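Local atomic coordinates of ParB-like N-terminal domain-containing protein (Pyrococcus furiosus, PDB entry 1VK1), a protein that is of unconfirmed function but combines a ParB-like N-terminal domain with a SerK-like C-terminal region and probably binds ATP as a kinase. Residues L32-E38 with D166-Q170. Numbering follows the deposited sequence. Where two conformers were deposited one is given.
Sequences LVQRELE and DEMDQ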
# COMPACT_ATOMS: atom_id res chain seq x y z
N LEU A 32 -3.24 -5.71 -3.55
CA LEU A 32 -2.00 -6.29 -3.05
C LEU A 32 -0.87 -6.26 -4.07
O LEU A 32 -1.11 -6.23 -5.27
CB LEU A 32 -2.24 -7.73 -2.63
CG LEU A 32 -3.39 -7.97 -1.70
CD1 LEU A 32 -3.51 -9.47 -1.44
CD2 LEU A 32 -3.24 -7.20 -0.39
N VAL A 33 0.35 -6.33 -3.54
CA VAL A 33 1.58 -6.57 -4.32
C VAL A 33 1.94 -8.05 -4.12
O VAL A 33 2.08 -8.52 -2.98
CB VAL A 33 2.73 -5.70 -3.82
CG1 VAL A 33 3.99 -5.95 -4.65
CG2 VAL A 33 2.34 -4.23 -3.85
N GLN A 34 2.05 -8.81 -5.21
CA GLN A 34 2.27 -10.25 -5.08
C GLN A 34 3.50 -10.58 -4.24
O GLN A 34 3.45 -11.47 -3.38
CB GLN A 34 2.36 -10.92 -6.46
CG GLN A 34 2.51 -12.44 -6.38
CD GLN A 34 2.45 -13.13 -7.73
OE1 GLN A 34 2.00 -12.56 -8.72
NE2 GLN A 34 2.89 -14.38 -7.76
N ARG A 35 4.60 -9.87 -4.45
CA ARG A 35 5.81 -10.15 -3.71
C ARG A 35 5.62 -9.94 -2.22
O ARG A 35 6.12 -10.71 -1.40
CB ARG A 35 6.96 -9.29 -4.22
CG ARG A 35 8.30 -9.58 -3.56
CD ARG A 35 9.45 -8.87 -4.22
NE ARG A 35 9.57 -9.15 -5.65
CZ ARG A 35 10.02 -10.28 -6.17
NH1 ARG A 35 10.45 -11.28 -5.39
NH2 ARG A 35 10.09 -10.42 -7.48
N GLU A 36 4.90 -8.89 -1.85
CA GLU A 36 4.65 -8.61 -0.43
C GLU A 36 3.75 -9.66 0.22
O GLU A 36 3.95 -10.03 1.38
CB GLU A 36 4.08 -7.19 -0.27
CG GLU A 36 5.14 -6.10 -0.25
CD GLU A 36 5.97 -6.14 1.01
OE1 GLU A 36 5.37 -6.17 2.12
OE2 GLU A 36 7.20 -6.15 0.91
N LEU A 37 2.77 -10.16 -0.52
CA LEU A 37 1.90 -11.21 -0.04
C LEU A 37 2.69 -12.49 0.20
O LEU A 37 2.61 -13.10 1.27
CB LEU A 37 0.79 -11.45 -1.05
CG LEU A 37 -0.14 -12.61 -0.71
CD1 LEU A 37 -0.90 -12.39 0.56
CD2 LEU A 37 -1.11 -12.85 -1.85
N GLU A 38 3.48 -12.88 -0.78
CA GLU A 38 4.25 -14.11 -0.69
C GLU A 38 5.33 -14.02 0.37
O GLU A 38 5.56 -14.98 1.10
CB GLU A 38 4.83 -14.48 -2.07
CG GLU A 38 3.72 -14.86 -3.05
CD GLU A 38 4.20 -15.28 -4.44
OE1 GLU A 38 5.39 -15.19 -4.72
OE2 GLU A 38 3.33 -15.68 -5.23
N ASP A 166 3.66 -4.89 -11.12
CA ASP A 166 3.68 -6.16 -10.39
C ASP A 166 4.15 -7.29 -11.32
O ASP A 166 4.96 -8.13 -10.94
CB ASP A 166 2.27 -6.41 -9.85
CG ASP A 166 2.24 -7.59 -8.81
OD1 ASP A 166 3.03 -8.55 -8.92
OD2 ASP A 166 1.47 -7.61 -7.86
N GLU A 167 3.65 -7.31 -12.55
CA GLU A 167 4.07 -8.32 -13.51
C GLU A 167 5.56 -8.23 -13.83
O GLU A 167 6.25 -9.25 -13.86
CB GLU A 167 3.22 -8.21 -14.76
CG GLU A 167 1.79 -8.70 -14.50
CD GLU A 167 0.77 -8.30 -15.55
OE1 GLU A 167 1.11 -7.60 -16.52
OE2 GLU A 167 -0.41 -8.68 -15.38
N MET A 168 6.06 -7.01 -14.02
CA MET A 168 7.46 -6.82 -14.35
C MET A 168 8.35 -7.13 -13.15
O MET A 168 9.45 -7.64 -13.31
CB MET A 168 7.71 -5.40 -14.87
CG MET A 168 7.00 -5.13 -16.20
SD MET A 168 7.40 -3.52 -16.91
CE MET A 168 9.02 -3.89 -17.64
N ASP A 169 7.86 -6.84 -11.94
CA ASP A 169 8.51 -7.20 -10.67
C ASP A 169 8.65 -8.73 -10.59
O ASP A 169 9.74 -9.26 -10.36
CB ASP A 169 7.64 -6.62 -9.54
CG ASP A 169 8.08 -7.00 -8.15
OD1 ASP A 169 9.20 -7.40 -7.97
OD2 ASP A 169 7.31 -6.88 -7.16
N GLN A 170 7.56 -9.43 -10.79
CA GLN A 170 7.57 -10.88 -10.72
C GLN A 170 8.48 -11.53 -11.76
O GLN A 170 9.12 -12.54 -11.48
CB GLN A 170 6.15 -11.42 -10.86
CG GLN A 170 5.32 -11.25 -9.60
CD GLN A 170 5.88 -12.05 -8.45
OE1 GLN A 170 6.17 -13.23 -8.61
NE2 GLN A 170 6.04 -11.42 -7.30
O HOH W 1 0.05 -5.39 -7.60
O HOH W 2 5.20 -8.61 -7.01
O HOH W 3 10.27 -12.82 -8.89
O HOH W 4 7.18 -13.15 -5.09
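R35 and D169 both carry CG anti to the backbone N, and a bend at chi3 (-56°) turns the guanidinium NE/NH2 edge onto the carboxylate. NE forms a salt bridge with D169 OD1 at 2.9 Å; NH2 donates to OD1 too, from the same face, and to D169 O at 3.1 Å. Both acceptors lie close to the guanidinium plane, which fixes the rotation of that group. With an alanine here in place of the arginine, NE and NH2 are gone and D169, a buried residue, would probably lose its charge partner. At the start of helix 34-47, Q34 N points almost straight at D166 OD2, 3.0 Å away in the D166 conformer given. The amides of Q34 and Q170 stack with planes 5° apart, CD to CD 3.7 Å, while Q34 NE2 is held in turn by E38 OE2. One water accepts from R35 N and Q170 NE2 and donates to D169 OD2 and, in that same conformer, D166 OD1. The contact thus joins the ParB-like and SerK-like family regions: the first turn of helix 34-47 meets the last turn of helix 161-170, the short axes of 34-38 and 166-170 coming within 10.7 Å at 59°, while L32 packs on helix 71-80.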